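Local coordinates for protein endo-arabinase (Bacteroides thetaiotaomicron, PDB 5C0P) that probably hydrolyses glycosidic bonds in L-arabinan, as a metal-binding member of glycosyl hydrolase family 43, at residues F95-N100 against R105-L110; N146-F151 against G241-P246; Y164-A169 against K173-D178. All coordinates share one frame; numbering follows the deposited sequence.

Contact 1: F95-N100 against R105-L110; sequences FTTFSN and RGTSIL
In the beta hairpin of strands 91-100 and 103-112, Thr-97 and Thr-107 form a non-hydrogen-bonded antiparallel pair near the middle of a propeller blade. Their CA atoms lie 4.1 Å apart, and a hydroxyl-hydroxyl hydrogen bond of 2.8 Å joins Thr-97 OG1 to Thr-107 OG1. In both threonines OG1 sits anti to the carbonyl carbon (chi1 -64° and -59°), which brings the two oxygens together. The flanking pairs, Thr-96 with Ser-108 and Phe-98 with Gly-106, are each closed by two backbone hydrogen bonds.

On the threonine face, Ile-109 lies alongside Phe-95. Its CG1 stands 3.8 Å from the centroid of the Phe-95 ring and only 10° off the normal, a CH-pi contact, while Ile-109 CD1 reaches Phe-95 CZ at 3.5 Å. At the other end the Arg-105 side chain crosses that of Thr-97 at about a right angle, with Arg-105 CG 3.5 Å from Thr-97 CG2; the Arg-105 guanidinium forms salt bridges with Asp-79 and Glu-154.

Thr-97 OG1 is also bonded to Asp-136 N, and Thr-107 OG1 to Gly-137 N. Each buried hydroxyl oxygen thus has two partners, its fellow threonine and a backbone N-H, and the hairpin is tied to the backbone of Asp-136, predicted to orient the proton donor and substrate.

Contact 2: N146-F151 against G241-P246; sequences NPWLLF and GNVLGP
Val-243 sets both its methyl groups over one face of the Trp-148 indole, the two side chains running past each other in opposite directions. CG2 is centred on the pyrrole part: it lies 3.9 Å from the centroid of the Trp-148 five-membered ring and 12° off its normal, the geometry of a CH-pi contact. CG1 spreads toward the benzene part, with Val-243 CG1 3.8 Å from Trp-148 CE3. The valine torsion accounts for this two-point fit, because CG1 stands anti to the backbone N (chi1 174°) and both branches face the indole. Leu-244 crosses the indole at about a right angle and adds one methyl, its CD2 lying 3.9 Å from Trp-148 CZ3. A looser touch, Leu-150 CD2 to Val-243 CG1 at 4.3 Å, extends the apolar patch along the strand.

The loop holding these methyls is locally braced. A type I turn runs from Asn-242 to Gly-245, closed by Gly-245 N to Asn-242 O at 3.0 Å. Inside it Asn-242 OD1 accepts from Leu-244 N at 2.9 Å, an Asx turn whose donor stands above the carbonyl plane. The indole is fixed from its polar side, Trp-148 NE1 bonding to Asp-142.

The contact bridges two propeller blades. Trp-148 and Leu-150 belong to strand 147-153, between strands 134-141 and 162-168, whereas the turn links strands 231-238 and 248-249; Val-243 also packs on Tyr-140, Ala-165 and Ile-209, the last on strand 205-211.

Contact 3: Y164-A169 against K173-D178; sequences YAQRLA and KTTEGD
The Gln-166 amide has Thr-175 over one face and Gly-177 O at its NE2 edge. Thr-175 CB stands almost directly above the amide carbon, 3.5 Å from Gln-166 CD, and the two side chains cross at about a right angle. The carbonyl oxygen lies only 7° out of the amide plane, and Gln-166 NE2 donates to Gly-177 O at 2.8 Å. Seen from the acceptor the bond is less regular, as the donor is well above the carbonyl plane. An extended side chain, with CG anti to the backbone N (chi1 -167°), carries the amide across to the second segment. Thr-175 OG1 sits 3.3 Å from Gln-166 NE2, but over the face, and the angle excludes a hydrogen bond.

Guanidinium and carboxylate of Arg-167 and Glu-176 do not pair, since Arg-167 NE and Glu-176 OE1 stay 5.0 Å apart; their planes are turned 54° to each other. Arg-167 instead forms a salt bridge with Asp-142 through NH1.

Backbone bonds close the hairpin. Glu-176 N donates to Arg-167 O at 2.8 Å, and Ala-169 N to Thr-174 O at 2.9 Å. A water accepts from Arg-167 N and donates to Glu-176 O, filling in where the strands separate.

Strand 162-168 lies between strand 147-153 and the outer strands 175-176 and 178-184, with the chain turning a corner at Gly-177. Leu-168 packs on Leu-149 and Ile-127, and Gln-166 on Pro-179. The short strand 175-176 lies toward the outside of the blade, where Thr-174, Glu-176 and Gly-177 are exposed.

How the contacts relate
From the N terminus, contact 1 closes first, as a short hairpin within the blade that begins with strand 78-88 and ends with strand 120-121, and is complete before the others open. Contact 2 then opens at 146-151 and closes 90 residues later at 241-246, spanning the interface between the next blade and the one after it. Contact 3, another local hairpin, is nested inside that long loop. Strands 147-153 and 162-168 are sheet neighbours, so contacts 2 and 3 share a framework, with a probable hydrogen bond from Leu-149 N to Gln-166 O of 2.8 Å. Contact 1 meets contact 2 through packing of Phe-95 on Leu-149. Together they tie three successive blades of the family's five-bladed propeller.

Contact 1: F95-N100 against R105-L110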
ATOM      1  N   PHE A  95      -8.235  -3.207   0.036  1.00  9.80           N
ATOM      2  CA  PHE A  95      -7.796  -2.664   1.320  1.00  8.71           C
ATOM      3  C   PHE A  95      -7.709  -1.140   1.145  1.00  9.91           C
ATOM      4  O   PHE A  95      -6.859  -0.646   0.392  1.00 10.58           O
ATOM      5  CB  PHE A  95      -6.391  -3.187   1.665  1.00  8.87           C
ATOM      6  CG  PHE A  95      -6.348  -4.610   2.172  1.00  9.84           C
ATOM      7  CD1 PHE A  95      -6.892  -5.662   1.439  1.00 11.78           C
ATOM      8  CD2 PHE A  95      -5.695  -4.903   3.364  1.00 11.21           C
ATOM      9  CE1 PHE A  95      -6.827  -6.977   1.925  1.00 11.33           C
ATOM     10  CE2 PHE A  95      -5.607  -6.205   3.842  1.00  8.98           C
ATOM     11  CZ  PHE A  95      -6.182  -7.247   3.128  1.00  9.16           C
ATOM     12  N   THR A  96      -8.579  -0.395   1.823  1.00  8.58           N
ATOM     13  CA  THR A  96      -8.634   1.062   1.676  1.00 10.06           C
ATOM     14  C   THR A  96      -8.793   1.707   3.048  1.00  9.71           C
ATOM     15  O   THR A  96      -9.352   1.098   3.967  1.00  9.81           O
ATOM     16  CB  THR A  96      -9.799   1.489   0.738  1.00 11.88           C
ATOM     17  OG1 THR A  96      -9.593   0.897  -0.553  1.00 12.29           O
ATOM     18  CG2 THR A  96      -9.869   3.006   0.557  1.00 11.40           C
ATOM     19  N   THR A  97      -8.291   2.929   3.190  1.00  8.51           N
ATOM     20  CA  THR A  97      -8.314   3.607   4.478  1.00  9.69           C
ATOM     21  C   THR A  97      -9.442   4.638   4.540  1.00  9.27           C
ATOM     22  O   THR A  97      -9.647   5.431   3.617  1.00 11.24           O
ATOM     23  CB  THR A  97      -6.941   4.239   4.768  1.00 10.48           C
ATOM     24  OG1 THR A  97      -5.964   3.188   4.892  1.00 10.59           O
ATOM     25  CG2 THR A  97      -6.976   5.059   6.044  1.00 11.61           C
ATOM     26  N   PHE A  98     -10.190   4.612   5.646  1.00  9.42           N
ATOM     27  CA  PHE A  98     -11.348   5.473   5.817  1.00 11.44           C
ATOM     28  C   PHE A  98     -11.342   6.058   7.218  1.00 13.24           C
ATOM     29  O   PHE A  98     -10.603   5.601   8.082  1.00 11.55           O
ATOM     30  CB  PHE A  98     -12.656   4.670   5.674  1.00 10.29           C
ATOM     31  CG  PHE A  98     -12.779   3.894   4.386  1.00  9.48           C
ATOM     32  CD1 PHE A  98     -13.317   4.483   3.242  1.00 10.30           C
ATOM     33  CD2 PHE A  98     -12.407   2.554   4.337  1.00  9.59           C
ATOM     34  CE1 PHE A  98     -13.447   3.750   2.055  1.00  9.97           C
ATOM     35  CE2 PHE A  98     -12.536   1.811   3.160  1.00  8.56           C
ATOM     36  CZ  PHE A  98     -13.061   2.413   2.016  1.00  8.42           C
ATOM     37  N   SER A  99     -12.191   7.052   7.448  1.00 12.22           N
ATOM     38  CA  SER A  99     -12.485   7.513   8.793  1.00 13.86           C
ATOM     39  C   SER A  99     -13.932   7.989   8.825  1.00 13.25           C
ATOM     40  O   SER A  99     -14.607   8.022   7.796  1.00 13.57           O
ATOM     41  CB  SER A  99     -11.543   8.640   9.221  1.00 16.30           C
ATOM     42  OG  SER A  99     -11.726   9.803   8.432  1.00 19.12           O
ATOM     43  N   ASN A 100     -14.416   8.352  10.006  1.00 14.47           N
ATOM     44  CA  ASN A 100     -15.764   8.873  10.132  1.00 15.46           C
ATOM     45  C   ASN A 100     -15.810   9.731  11.373  1.00 16.73           C
ATOM     46  O   ASN A 100     -14.924   9.636  12.224  1.00 17.43           O
ATOM     47  CB  ASN A 100     -16.764   7.718  10.263  1.00 19.46           C
ATOM     48  CG  ASN A 100     -18.124   8.041   9.675  1.00 22.53           C
ATOM     49  OD1 ASN A 100     -18.273   8.152   8.461  1.00 25.12           O
ATOM     50  ND2 ASN A 100     -19.127   8.174  10.535  1.00 25.86           N
ATOM     51  N   ARG A 105      -9.416   6.797  12.179  1.00 12.10           N
ATOM     52  CA  ARG A 105      -9.001   6.345  10.861  1.00 12.05           C
ATOM     53  C   ARG A 105      -8.491   4.910  10.925  1.00 11.42           C
ATOM     54  O   ARG A 105      -7.802   4.531  11.876  1.00 11.74           O
ATOM     55  CB  ARG A 105      -7.902   7.270  10.328  1.00 13.35           C
ATOM     56  CG  ARG A 105      -7.470   6.962   8.904  1.00 12.78           C
ATOM     57  CD  ARG A 105      -6.660   8.099   8.305  1.00 15.97           C
ATOM     58  NE  ARG A 105      -7.498   9.270   8.058  1.00 15.89           N
ATOM     59  CZ  ARG A 105      -7.237  10.493   8.503  1.00 20.92           C
ATOM     60  NH1 ARG A 105      -8.069  11.484   8.224  1.00 22.91           N
ATOM     61  NH2 ARG A 105      -6.146  10.729   9.221  1.00 23.92           N
ATOM     62  N   GLY A 106      -8.852   4.111   9.929  1.00 10.15           N
ATOM     63  CA  GLY A 106      -8.350   2.753   9.841  1.00  9.48           C
ATOM     64  C   GLY A 106      -8.508   2.183   8.452  1.00 10.97           C
ATOM     65  O   GLY A 106      -9.207   2.752   7.610  1.00  9.93           O
ATOM     66  N   THR A 107      -7.866   1.052   8.206  1.00  9.77           N
ATOM     67  CA  THR A 107      -7.976   0.387   6.920  1.00  9.85           C
ATOM     68  C   THR A 107      -9.027  -0.701   7.058  1.00  9.93           C
ATOM     69  O   THR A 107      -9.042  -1.421   8.056  1.00 10.77           O
ATOM     70  CB  THR A 107      -6.624  -0.221   6.512  1.00 10.62           C
ATOM     71  OG1 THR A 107      -5.646   0.823   6.445  1.00 10.59           O
ATOM     72  CG2 THR A 107      -6.722  -0.934   5.159  1.00 11.49           C
ATOM     73  N   SER A 108      -9.926  -0.805   6.088  1.00  8.53           N
ATOM     74  CA  SER A 108     -10.865  -1.922   6.097  1.00  9.92           C
ATOM     75  C   SER A 108     -10.784  -2.722   4.810  1.00 10.59           C
ATOM     76  O   SER A 108     -10.163  -2.289   3.821  1.00  9.67           O
ATOM     77  CB  SER A 108     -12.301  -1.502   6.443  1.00 19.62           C
ATOM     78  OG  SER A 108     -12.933  -0.916   5.345  1.00 20.24           O
ATOM     79  N   ILE A 109     -11.371  -3.913   4.850  1.00 11.00           N
ATOM     80  CA  ILE A 109     -11.249  -4.879   3.771  1.00 10.19           C
ATOM     81  C   ILE A 109     -12.611  -5.114   3.128  1.00  9.85           C
ATOM     82  O   ILE A 109     -13.624  -5.302   3.819  1.00 11.92           O
ATOM     83  CB  ILE A 109     -10.665  -6.201   4.289  1.00 10.00           C
ATOM     84  CG1 ILE A 109      -9.273  -5.951   4.887  1.00  8.86           C
ATOM     85  CG2 ILE A 109     -10.614  -7.251   3.166  1.00 12.46           C
ATOM     86  CD1 ILE A 109      -8.665  -7.164   5.619  1.00  9.84           C
ATOM     87  N   LEU A 110     -12.631  -5.063   1.797  1.00 10.00           N
ATOM     88  CA  LEU A 110     -13.855  -5.256   1.030  1.00  9.13           C
ATOM     89  C   LEU A 110     -13.585  -6.347   0.011  1.00  9.45           C
ATOM     90  O   LEU A 110     -12.429  -6.596  -0.338  1.00 11.06           O
ATOM     91  CB  LEU A 110     -14.261  -3.953   0.336  1.00 12.01           C
ATOM     92  CG  LEU A 110     -14.466  -2.782   1.307  1.00 11.61           C
ATOM     93  CD1 LEU A 110     -13.195  -1.927   1.461  1.00 11.74           C
ATOM     94  CD2 LEU A 110     -15.631  -1.948   0.873  1.00 12.02           C
TER
HETATM   95  O   HOH W   1     -10.980  12.823   7.323  1.00 28.48           O

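Contact 2: N146-F151 against G241-P246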
ATOM      1  N   ASN A 146       0.098 -18.061   4.346  1.00 13.87           N
ATOM      2  CA  ASN A 146      -0.706 -17.437   5.390  1.00 14.76           C
ATOM      3  C   ASN A 146      -0.657 -15.918   5.323  1.00 13.51           C
ATOM      4  O   ASN A 146       0.387 -15.332   5.043  1.00 12.24           O
ATOM      5  CB  ASN A 146      -0.266 -17.933   6.765  1.00 14.67           C
ATOM      6  CG  ASN A 146      -0.549 -19.415   6.965  1.00 19.01           C
ATOM      7  OD1 ASN A 146      -1.631 -19.901   6.635  1.00 24.57           O
ATOM      8  ND2 ASN A 146       0.426 -20.136   7.486  1.00 25.02           N
ATOM      9  N   PRO A 147      -1.810 -15.270   5.551  1.00 10.27           N
ATOM     10  CA  PRO A 147      -1.926 -13.821   5.360  1.00 10.11           C
ATOM     11  C   PRO A 147      -1.504 -12.977   6.561  1.00 11.16           C
ATOM     12  O   PRO A 147      -1.836 -13.296   7.718  1.00  9.86           O
ATOM     13  CB  PRO A 147      -3.428 -13.631   5.114  1.00  9.49           C
ATOM     14  CG  PRO A 147      -4.078 -14.731   5.928  1.00 10.16           C
ATOM     15  CD  PRO A 147      -3.121 -15.909   5.773  1.00 10.35           C
ATOM     16  N   TRP A 148      -0.796 -11.891   6.257  1.00  9.22           N
ATOM     17  CA  TRP A 148      -0.386 -10.898   7.231  1.00  8.83           C
ATOM     18  C   TRP A 148      -0.902  -9.539   6.834  1.00 10.70           C
ATOM     19  O   TRP A 148      -0.861  -9.174   5.651  1.00 10.40           O
ATOM     20  CB  TRP A 148       1.135 -10.796   7.273  1.00 11.05           C
ATOM     21  CG  TRP A 148       1.845 -11.960   7.903  1.00 10.01           C
ATOM     22  CD1 TRP A 148       2.176 -13.143   7.311  1.00 11.11           C
ATOM     23  CD2 TRP A 148       2.327 -12.029   9.250  1.00 10.60           C
ATOM     24  NE1 TRP A 148       2.840 -13.950   8.209  1.00 11.63           N
ATOM     25  CE2 TRP A 148       2.942 -13.288   9.406  1.00 10.87           C
ATOM     26  CE3 TRP A 148       2.301 -11.143  10.334  1.00 10.85           C
ATOM     27  CZ2 TRP A 148       3.534 -13.685  10.616  1.00 13.96           C
ATOM     28  CZ3 TRP A 148       2.884 -11.534  11.530  1.00 12.06           C
ATOM     29  CH2 TRP A 148       3.497 -12.795  11.659  1.00 12.80           C
ATOM     30  N   LEU A 149      -1.352  -8.791   7.838  1.00 10.42           N
ATOM     31  CA  LEU A 149      -1.687  -7.381   7.702  1.00  9.29           C
ATOM     32  C   LEU A 149      -0.473  -6.551   8.112  1.00  9.14           C
ATOM     33  O   LEU A 149       0.112  -6.789   9.168  1.00  9.84           O
ATOM     34  CB  LEU A 149      -2.861  -7.049   8.627  1.00  9.15           C
ATOM     35  CG  LEU A 149      -3.246  -5.574   8.707  1.00  9.22           C
ATOM     36  CD1 LEU A 149      -3.916  -5.156   7.397  1.00 11.64           C
ATOM     37  CD2 LEU A 149      -4.164  -5.338   9.893  1.00 11.40           C
ATOM     38  N   LEU A 150      -0.089  -5.590   7.274  1.00 10.30           N
ATOM     39  CA  LEU A 150       0.928  -4.602   7.641  1.00  9.61           C
ATOM     40  C   LEU A 150       0.208  -3.267   7.675  1.00 10.66           C
ATOM     41  O   LEU A 150      -0.635  -3.006   6.830  1.00 11.79           O
ATOM     42  CB  LEU A 150       2.036  -4.530   6.591  1.00 11.36           C
ATOM     43  CG  LEU A 150       2.664  -5.842   6.141  1.00 12.66           C
ATOM     44  CD1 LEU A 150       3.670  -5.573   5.015  1.00 16.36           C
ATOM     45  CD2 LEU A 150       3.312  -6.546   7.309  1.00 15.25           C
ATOM     46  N   PHE A 151       0.508  -2.421   8.652  1.00  9.29           N
ATOM     47  CA  PHE A 151      -0.148  -1.120   8.683  1.00  8.46           C
ATOM     48  C   PHE A 151       0.684  -0.073   9.392  1.00  9.33           C
ATOM     49  O   PHE A 151       1.646  -0.393  10.100  1.00 11.12           O
ATOM     50  CB  PHE A 151      -1.567  -1.200   9.279  1.00 10.09           C
ATOM     51  CG  PHE A 151      -1.614  -1.569  10.739  1.00 10.66           C
ATOM     52  CD1 PHE A 151      -1.572  -0.590  11.725  1.00  9.69           C
ATOM     53  CD2 PHE A 151      -1.728  -2.902  11.125  1.00 11.98           C
ATOM     54  CE1 PHE A 151      -1.637  -0.938  13.067  1.00 12.29           C
ATOM     55  CE2 PHE A 151      -1.794  -3.258  12.467  1.00 11.75           C
ATOM     56  CZ  PHE A 151      -1.749  -2.277  13.439  1.00 11.78           C
ATOM     57  N   GLY A 241      14.046 -13.809   7.595  1.00 10.24           N
ATOM     58  CA  GLY A 241      12.842 -14.289   6.934  1.00 12.50           C
ATOM     59  C   GLY A 241      11.602 -14.176   7.810  1.00 11.84           C
ATOM     60  O   GLY A 241      10.529 -14.638   7.438  1.00 12.90           O
ATOM     61  N   ASN A 242      11.748 -13.547   8.970  1.00 11.54           N
ATOM     62  CA  ASN A 242      10.640 -13.344   9.894  1.00  9.66           C
ATOM     63  C   ASN A 242       9.942 -12.021   9.581  1.00 10.21           C
ATOM     64  O   ASN A 242      10.590 -10.983   9.495  1.00 10.18           O
ATOM     65  CB  ASN A 242      11.207 -13.323  11.319  1.00  9.64           C
ATOM     66  CG  ASN A 242      10.144 -13.457  12.400  1.00 10.06           C
ATOM     67  OD1 ASN A 242       8.973 -13.154  12.191  1.00 11.37           O
ATOM     68  ND2 ASN A 242      10.569 -13.879  13.595  1.00 10.81           N
ATOM     69  N   VAL A 243       8.618 -12.043   9.425  1.00 12.43           N
ATOM     70  CA  VAL A 243       7.879 -10.801   9.205  1.00  8.97           C
ATOM     71  C   VAL A 243       8.106  -9.817  10.354  1.00  9.11           C
ATOM     72  O   VAL A 243       8.079  -8.597  10.156  1.00 10.35           O
ATOM     73  CB  VAL A 243       6.371 -11.087   9.027  1.00  8.49           C
ATOM     74  CG1 VAL A 243       5.570  -9.797   8.952  1.00  9.50           C
ATOM     75  CG2 VAL A 243       6.137 -11.893   7.756  1.00 11.92           C
ATOM     76  N   LEU A 244       8.353 -10.350  11.547  1.00  8.25           N
ATOM     77  CA  LEU A 244       8.522  -9.505  12.726  1.00 11.24           C
ATOM     78  C   LEU A 244       9.910  -8.871  12.834  1.00 12.46           C
ATOM     79  O   LEU A 244      10.134  -7.994  13.677  1.00 12.43           O
ATOM     80  CB  LEU A 244       8.188 -10.293  13.996  1.00  9.23           C
ATOM     81  CG  LEU A 244       6.807 -10.937  14.007  1.00 13.55           C
ATOM     82  CD1 LEU A 244       6.527 -11.578  15.373  1.00 10.65           C
ATOM     83  CD2 LEU A 244       5.735  -9.905  13.661  1.00 12.53           C
ATOM     84  N   GLY A 245      10.837  -9.303  11.987  1.00  9.63           N
ATOM     85  CA  GLY A 245      12.171  -8.720  11.965  1.00 10.82           C
ATOM     86  C   GLY A 245      13.252  -9.642  12.512  1.00 13.44           C
ATOM     87  O   GLY A 245      13.094 -10.864  12.497  1.00 12.93           O
ATOM     88  N   PRO A 246      14.375  -9.073  12.985  1.00 11.09           N
ATOM     89  CA  PRO A 246      14.626  -7.624  13.017  1.00 11.79           C
ATOM     90  C   PRO A 246      14.795  -7.021  11.625  1.00 11.63           C
ATOM     91  O   PRO A 246      15.365  -7.627  10.708  1.00 12.22           O
ATOM     92  CB  PRO A 246      15.931  -7.516  13.806  1.00 13.06           C
ATOM     93  CG  PRO A 246      16.628  -8.819  13.562  1.00 16.44           C
ATOM     94  CD  PRO A 246      15.520  -9.846  13.498  1.00 13.24           C
TER

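Contact 3: Y164-A169 against K173-D178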
ATOM      1  N   TYR A 164       3.412  -1.677  11.864  1.00  8.94           N
ATOM      2  CA  TYR A 164       3.030  -2.906  12.578  1.00 10.31           C
ATOM      3  C   TYR A 164       2.765  -4.062  11.632  1.00 10.43           C
ATOM      4  O   TYR A 164       2.362  -3.849  10.492  1.00  9.57           O
ATOM      5  CB  TYR A 164       1.750  -2.701  13.390  1.00 10.83           C
ATOM      6  CG  TYR A 164       1.945  -1.849  14.609  1.00 10.16           C
ATOM      7  CD1 TYR A 164       1.902  -0.467  14.521  1.00 11.00           C
ATOM      8  CD2 TYR A 164       2.164  -2.427  15.854  1.00  9.27           C
ATOM      9  CE1 TYR A 164       2.104   0.318  15.641  1.00 11.38           C
ATOM     10  CE2 TYR A 164       2.369  -1.647  16.979  1.00 10.01           C
ATOM     11  CZ  TYR A 164       2.327  -0.276  16.866  1.00 13.38           C
ATOM     12  OH  TYR A 164       2.524   0.505  17.987  1.00 15.43           O
ATOM     13  N   ALA A 165       2.965  -5.281  12.127  1.00  9.05           N
ATOM     14  CA  ALA A 165       2.490  -6.480  11.443  1.00  8.63           C
ATOM     15  C   ALA A 165       1.555  -7.269  12.358  1.00  9.81           C
ATOM     16  O   ALA A 165       1.690  -7.237  13.586  1.00 12.26           O
ATOM     17  CB  ALA A 165       3.651  -7.354  11.012  1.00 10.84           C
ATOM     18  N   GLN A 166       0.622  -8.003  11.756  1.00 10.17           N
ATOM     19  CA  GLN A 166      -0.308  -8.809  12.531  1.00  9.61           C
ATOM     20  C   GLN A 166      -0.855  -9.912  11.635  1.00  9.78           C
ATOM     21  O   GLN A 166      -1.213  -9.634  10.494  1.00 11.57           O
ATOM     22  CB  GLN A 166      -1.461  -7.922  13.014  1.00 10.52           C
ATOM     23  CG  GLN A 166      -2.331  -8.544  14.092  1.00 13.76           C
ATOM     24  CD  GLN A 166      -3.337  -7.568  14.644  1.00 13.55           C
ATOM     25  OE1 GLN A 166      -3.540  -6.480  14.094  1.00 15.41           O
ATOM     26  NE2 GLN A 166      -3.988  -7.953  15.732  1.00 16.10           N
ATOM     27  N   ARG A 167      -0.942 -11.145  12.131  1.00  9.80           N
ATOM     28  CA  ARG A 167      -1.552 -12.199  11.309  1.00 11.64           C
ATOM     29  C   ARG A 167      -3.034 -11.931  11.087  1.00 11.04           C
ATOM     30  O   ARG A 167      -3.730 -11.410  11.972  1.00 12.35           O
ATOM     31  CB  ARG A 167      -1.371 -13.591  11.923  1.00 10.72           C
ATOM     32  CG  ARG A 167       0.042 -14.166  11.786  1.00 12.56           C
ATOM     33  CD  ARG A 167       0.033 -15.665  12.106  1.00 15.12           C
ATOM     34  NE  ARG A 167       1.356 -16.286  11.978  1.00 16.69           N
ATOM     35  CZ  ARG A 167       1.905 -16.628  10.813  1.00 17.53           C
ATOM     36  NH1 ARG A 167       1.241 -16.399   9.680  1.00 15.55           N
ATOM     37  NH2 ARG A 167       3.115 -17.182  10.777  1.00 16.40           N
ATOM     38  N   LEU A 168      -3.510 -12.283   9.898  1.00 10.16           N
ATOM     39  CA  LEU A 168      -4.933 -12.266   9.599  1.00 10.94           C
ATOM     40  C   LEU A 168      -5.482 -13.688   9.631  1.00 10.92           C
ATOM     41  O   LEU A 168      -4.768 -14.653   9.328  1.00 12.16           O
ATOM     42  CB  LEU A 168      -5.174 -11.674   8.212  1.00 12.60           C
ATOM     43  CG  LEU A 168      -4.961 -10.171   8.072  1.00 10.15           C
ATOM     44  CD1 LEU A 168      -4.837  -9.771   6.605  1.00 12.35           C
ATOM     45  CD2 LEU A 168      -6.120  -9.444   8.713  1.00 13.55           C
ATOM     46  N   ALA A 169      -6.757 -13.819   9.988  1.00  9.98           N
ATOM     47  CA  ALA A 169      -7.454 -15.097   9.864  1.00 10.46           C
ATOM     48  C   ALA A 169      -7.463 -15.495   8.395  1.00 10.31           C
ATOM     49  O   ALA A 169      -7.354 -14.638   7.517  1.00 11.27           O
ATOM     50  CB  ALA A 169      -8.876 -14.977  10.369  1.00 11.84           C
ATOM     51  N   LYS A 173     -11.243 -11.858   7.688  1.00 10.83           N
ATOM     52  CA  LYS A 173     -12.273 -11.071   8.376  1.00 11.47           C
ATOM     53  C   LYS A 173     -11.791 -10.456   9.682  1.00 12.58           C
ATOM     54  O   LYS A 173     -12.282  -9.399  10.102  1.00 14.13           O
ATOM     55  CB  LYS A 173     -13.514 -11.918   8.664  1.00 12.25           C
ATOM     56  CG  LYS A 173     -14.350 -12.256   7.442  1.00 12.58           C
ATOM     57  CD  LYS A 173     -15.663 -12.909   7.862  1.00 13.50           C
ATOM     58  CE  LYS A 173     -16.565 -13.195   6.668  1.00 15.34           C
ATOM     59  NZ  LYS A 173     -17.957 -13.551   7.105  1.00 18.24           N
ATOM     60  N   THR A 174     -10.855 -11.141  10.335  1.00 11.15           N
ATOM     61  CA  THR A 174     -10.385 -10.759  11.660  1.00 12.81           C
ATOM     62  C   THR A 174      -8.880 -10.944  11.714  1.00 12.40           C
ATOM     63  O   THR A 174      -8.282 -11.538  10.806  1.00 12.12           O
ATOM     64  CB  THR A 174     -11.005 -11.634  12.768  1.00 16.68           C
ATOM     65  OG1 THR A 174     -10.632 -13.007  12.563  1.00 13.62           O
ATOM     66  CG2 THR A 174     -12.510 -11.507  12.775  1.00 15.36           C
ATOM     67  N   THR A 175      -8.276 -10.432  12.782  1.00 12.67           N
ATOM     68  CA  THR A 175      -6.857 -10.616  13.028  1.00 12.73           C
ATOM     69  C   THR A 175      -6.638 -11.704  14.064  1.00 15.20           C
ATOM     70  O   THR A 175      -7.572 -12.111  14.764  1.00 17.47           O
ATOM     71  CB  THR A 175      -6.211  -9.319  13.534  1.00 14.28           C
ATOM     72  OG1 THR A 175      -6.968  -8.821  14.641  1.00 17.19           O
ATOM     73  CG2 THR A 175      -6.169  -8.276  12.428  1.00 17.35           C
ATOM     74  N   GLU A 176      -5.392 -12.155  14.161  1.00 13.67           N
ATOM     75  CA  GLU A 176      -4.978 -13.100  15.188  1.00 15.85           C
ATOM     76  C   GLU A 176      -3.916 -12.440  16.043  1.00 18.07           C
ATOM     77  O   GLU A 176      -3.032 -11.770  15.526  1.00 22.60           O
ATOM     78  CB  GLU A 176      -4.379 -14.345  14.539  1.00 20.12           C
ATOM     79  CG  GLU A 176      -5.308 -15.081  13.609  1.00 22.28           C
ATOM     80  CD  GLU A 176      -4.676 -16.348  13.069  1.00 38.50           C
ATOM     81  OE1 GLU A 176      -3.465 -16.549  13.304  1.00 46.16           O
ATOM     82  OE2 GLU A 176      -5.389 -17.143  12.423  1.00 44.71           O
ATOM     83  N   GLY A 177      -3.992 -12.627  17.356  1.00 18.00           N
ATOM     84  CA  GLY A 177      -2.999 -12.052  18.245  1.00 20.12           C
ATOM     85  C   GLY A 177      -3.031 -10.532  18.273  1.00 24.10           C
ATOM     86  O   GLY A 177      -3.984  -9.908  17.803  1.00 30.35           O
ATOM     87  N   ASP A 178      -1.987  -9.937  18.836  1.00 18.06           N
ATOM     88  CA  ASP A 178      -1.894  -8.489  18.925  1.00 17.89           C
ATOM     89  C   ASP A 178      -1.008  -7.958  17.814  1.00 16.09           C
ATOM     90  O   ASP A 178      -0.162  -8.682  17.292  1.00 16.97           O
ATOM     91  CB  ASP A 178      -1.311  -8.075  20.277  1.00 17.56           C
ATOM     92  CG  ASP A 178      -2.240  -8.377  21.435  1.00 27.83           C
ATOM     93  OD1 ASP A 178      -3.454  -8.549  21.205  1.00 28.67           O
ATOM     94  OD2 ASP A 178      -1.750  -8.436  22.577  1.00 38.56           O
TER
HETATM   95  O   HOH W   2      -0.405 -11.705  14.889  1.00 15.94           O
HETATM   96  O   HOH W   3      -3.951 -17.131   9.653  1.00 23.52           O